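Side-chain contact in tripeptidase (Staphylococcus aureus subsp. aureus, PDB 3RZA), which probably removes the N-terminal residue from tripeptides, as a metal-dependent peptidase of the M20 family with zinc and calcium ions bound: residues N75-T80 and S97-V102. Sequence-based numbering, arbitrary orientation.
Sequences NNLVCT and SHMDTV. With ZN (zinc ion), chain C.
Met99, modelled as selenomethionine, reaches Leu77 with its terminal methyl alone. Its CE lies 4.4 Å from Leu77 CD1, a loose apolar contact. The same CE stands 4.2 Å from the backbone O of Asn75. That oxygen accepts a hydrogen bond from Gln47 NE2; its contact with the methyl is van der Waals only. The Met99 chain runs out extended about CB-CG (chi2 -173°), then turns about CG-SE (chi3 78°), which brings CE toward 75-77. Little surface is buried directly between the two segments.

Strand 154-159 lies between the two strands in the sheet. It pairs with 77-81 antiparallel and with 93-98 parallel. Leu77 bonds to Ile158 through the backbone, and Ser97 to Val157. Met99 reaches across this middle strand at Ile158, which its side chain touches. Helix 46-56 packs against the same group, with Gln47 meeting both Leu77 and Met99 and Leu50 meeting Met99.

His98, directly before Met99, is a zinc ligand. Its NE2 binds the zinc ion at 2.1 Å, as does a water, also at 2.1 Å; Asp129 and Asp186 complete the site. The other ring nitrogen, His98 ND1, makes two weak, bent hydrogen bonds to Asp100, to OD1 (3.1 Å) and to the backbone O (2.8 Å). Asp100 OD2 is held by Thr40 OG1 and the backbone N of Glu163. Asp100 is a second-shell residue that probably helps to orient the imidazole.

The chemistry divides at the strand end, where His98-Met99-Asp100 forms the His-X-Asp sequence of M20 metallopeptidases. Met99 packs across strand 154-159 and against helix 46-56. His98 binds zinc, and Asp100 backs it from the second shell. With ND1 as donor, NE2 is left for zinc, while Asp100 OD2 ties this support to Glu163, a ligand of the neighbouring calcium ion.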
ATOM      1  N   ASN A  75       5.942 -35.216   1.611  1.00 20.10           N
ATOM      2  CA  ASN A  75       5.357 -35.791   2.824  1.00 21.37           C
ATOM      3  C   ASN A  75       6.285 -35.585   3.996  1.00 19.42           C
ATOM      4  O   ASN A  75       7.509 -35.533   3.824  1.00 18.83           O
ATOM      5  CB  ASN A  75       5.105 -37.304   2.650  1.00 20.72           C
ATOM      6  CG  ASN A  75       4.210 -37.617   1.476  1.00 22.56           C
ATOM      7  OD1 ASN A  75       3.206 -36.945   1.254  1.00 18.94           O
ATOM      8  ND2 ASN A  75       4.559 -38.660   0.723  1.00 15.90           N
ATOM      9  N   ASN A  76       5.715 -35.545   5.199  1.00 21.27           N
ATOM     10  CA  ASN A  76       6.512 -35.639   6.430  1.00 18.83           C
ATOM     11  C   ASN A  76       7.079 -37.054   6.536  1.00 18.28           C
ATOM     12  O   ASN A  76       6.505 -37.976   5.977  1.00 21.13           O
ATOM     13  CB  ASN A  76       5.683 -35.358   7.683  1.00 19.56           C
ATOM     14  CG  ASN A  76       4.961 -34.026   7.642  1.00 16.20           C
ATOM     15  OD1 ASN A  76       5.580 -32.972   7.569  1.00 14.94           O
ATOM     16  ND2 ASN A  76       3.641 -34.073   7.735  1.00 13.37           N
ATOM     17  N   LEU A  77       8.205 -37.202   7.236  1.00 15.50           N
ATOM     18  CA  LEU A  77       8.829 -38.514   7.508  1.00 16.39           C
ATOM     19  C   LEU A  77       8.729 -38.785   9.005  1.00 17.13           C
ATOM     20  O   LEU A  77       9.030 -37.899   9.798  1.00 20.83           O
ATOM     21  CB  LEU A  77      10.297 -38.494   7.104  1.00 14.59           C
ATOM     22  CG  LEU A  77      10.632 -38.175   5.652  1.00 16.85           C
ATOM     23  CD1 LEU A  77      12.120 -37.946   5.454  1.00 17.62           C
ATOM     24  CD2 LEU A  77      10.132 -39.295   4.747  1.00 15.92           C
ATOM     25  N   VAL A  78       8.248 -39.970   9.379  1.00 17.22           N
ATOM     26  CA  VAL A  78       8.280 -40.460  10.758  1.00 18.50           C
ATOM     27  C   VAL A  78       9.180 -41.716  10.769  1.00 19.34           C
ATOM     28  O   VAL A  78       8.820 -42.731  10.184  1.00 19.48           O
ATOM     29  CB  VAL A  78       6.852 -40.794  11.274  1.00 20.57           C
ATOM     30  CG1 VAL A  78       6.896 -41.337  12.720  1.00 20.80           C
ATOM     31  CG2 VAL A  78       5.937 -39.551  11.182  1.00 15.76           C
ATOM     32  N   CYS A  79      10.350 -41.603  11.402  1.00 20.20           N
ATOM     33  CA  CYS A  79      11.403 -42.636  11.362  1.00 23.44           C
ATOM     34  C   CYS A  79      11.567 -43.209  12.749  1.00 23.83           C
ATOM     35  O   CYS A  79      11.880 -42.471  13.672  1.00 25.57           O
ATOM     36  CB  CYS A  79      12.729 -42.055  10.872  1.00 21.43           C
ATOM     37  SG  CYS A  79      12.560 -40.841   9.564  1.00 24.27           S
ATOM     38  N   THR A  80      11.354 -44.514  12.889  1.00 21.80           N
ATOM     39  CA  THR A  80      11.270 -45.158  14.193  1.00 23.06           C
ATOM     40  C   THR A  80      12.451 -46.101  14.386  1.00 25.33           C
ATOM     41  O   THR A  80      12.809 -46.883  13.478  1.00 22.74           O
ATOM     42  CB  THR A  80       9.950 -45.937  14.357  1.00 23.36           C
ATOM     43  OG1 THR A  80       8.844 -45.026  14.236  1.00 21.38           O
ATOM     44  CG2 THR A  80       9.888 -46.635  15.720  1.00 20.23           C
ATOM     45  N   SER A  97      12.615 -32.108  13.847  1.00 17.69           N
ATOM     46  CA  SER A  97      13.131 -30.945  13.165  1.00 19.68           C
ATOM     47  C   SER A  97      12.386 -30.803  11.863  1.00 17.18           C
ATOM     48  O   SER A  97      11.666 -31.700  11.478  1.00 20.54           O
ATOM     49  CB  SER A  97      14.636 -31.097  12.921  1.00 20.94           C
ATOM     50  OG  SER A  97      15.361 -30.647  14.057  1.00 24.78           O
ATOM     51  N   HIS A  98      12.501 -29.644  11.235  1.00 16.21           N
ATOM     52  CA  HIS A  98      11.845 -29.390   9.942  1.00 15.83           C
ATOM     53  C   HIS A  98      12.886 -29.269   8.817  1.00 16.04           C
ATOM     54  O   HIS A  98      13.962 -28.696   9.017  1.00 17.17           O
ATOM     55  CB  HIS A  98      10.923 -28.164   9.998  1.00 15.46           C
ATOM     56  CG  HIS A  98      11.611 -26.869  10.252  1.00 19.29           C
ATOM     57  ND1 HIS A  98      12.021 -26.033   9.238  1.00 21.26           N
ATOM     58  CD2 HIS A  98      11.824 -26.196  11.406  1.00 18.16           C
ATOM     59  CE1 HIS A  98      12.517 -24.925   9.762  1.00 19.77           C
ATOM     60  NE2 HIS A  98      12.397 -24.995  11.075  1.00 21.02           N
HETATM   61  N   MSE A  99      12.556 -29.837   7.656  1.00 15.89           N
HETATM   62  CA  MSE A  99      13.486 -29.924   6.522  1.00 15.54           C
HETATM   63  C   MSE A  99      13.468 -28.691   5.608  1.00 17.92           C
HETATM   64  O   MSE A  99      14.366 -28.543   4.757  1.00 18.05           O
HETATM   65  CB  MSE A  99      13.224 -31.202   5.731  1.00 15.65           C
HETATM   66  CG  MSE A  99      12.031 -31.178   4.827  1.00 13.67           C
HETATM   67 SE   MSE A  99      11.725 -32.887   4.075  0.75 12.15          SE
HETATM   68  CE  MSE A  99      10.895 -33.731   5.629  1.00  9.84           C
ATOM     69  N   ASP A 100      12.443 -27.832   5.753  1.00 17.34           N
ATOM     70  CA  ASP A 100      12.333 -26.601   4.954  1.00 18.12           C
ATOM     71  C   ASP A 100      13.049 -25.390   5.598  1.00 20.64           C
ATOM     72  O   ASP A 100      13.262 -25.347   6.805  1.00 17.09           O
ATOM     73  CB  ASP A 100      10.872 -26.234   4.635  1.00 16.39           C
ATOM     74  CG  ASP A 100      10.034 -25.893   5.890  1.00 19.74           C
ATOM     75  OD1 ASP A 100      10.144 -26.621   6.896  1.00 18.64           O
ATOM     76  OD2 ASP A 100       9.254 -24.919   5.857  1.00 20.26           O
ATOM     77  N   THR A 101      13.414 -24.426   4.749  1.00 20.82           N
ATOM     78  CA  THR A 101      13.978 -23.145   5.167  1.00 20.88           C
ATOM     79  C   THR A 101      13.124 -22.007   4.601  1.00 20.89           C
ATOM     80  O   THR A 101      12.338 -22.211   3.673  1.00 20.68           O
ATOM     81  CB  THR A 101      15.385 -22.980   4.621  1.00 20.21           C
ATOM     82  OG1 THR A 101      15.304 -22.732   3.213  1.00 18.27           O
ATOM     83  CG2 THR A 101      16.197 -24.209   4.860  1.00 20.33           C
ATOM     84  N   VAL A 102      13.326 -20.792   5.122  1.00 21.42           N
ATOM     85  CA  VAL A 102      12.734 -19.586   4.498  1.00 22.06           C
ATOM     86  C   VAL A 102      13.451 -19.262   3.183  1.00 23.39           C
ATOM     87  O   VAL A 102      14.436 -19.937   2.806  1.00 23.81           O
ATOM     88  CB  VAL A 102      12.761 -18.340   5.422  1.00 23.10           C
ATOM     89  CG1 VAL A 102      12.067 -18.643   6.771  1.00 21.01           C
ATOM     90  CG2 VAL A 102      14.188 -17.823   5.607  1.00 17.90           C
TER
HETATM   91 ZN    ZN C 401      12.944 -23.569  12.568  1.00 26.60          ZN
HETATM   92  O   HOH W   1      11.815 -21.839  12.864  1.00 33.92           O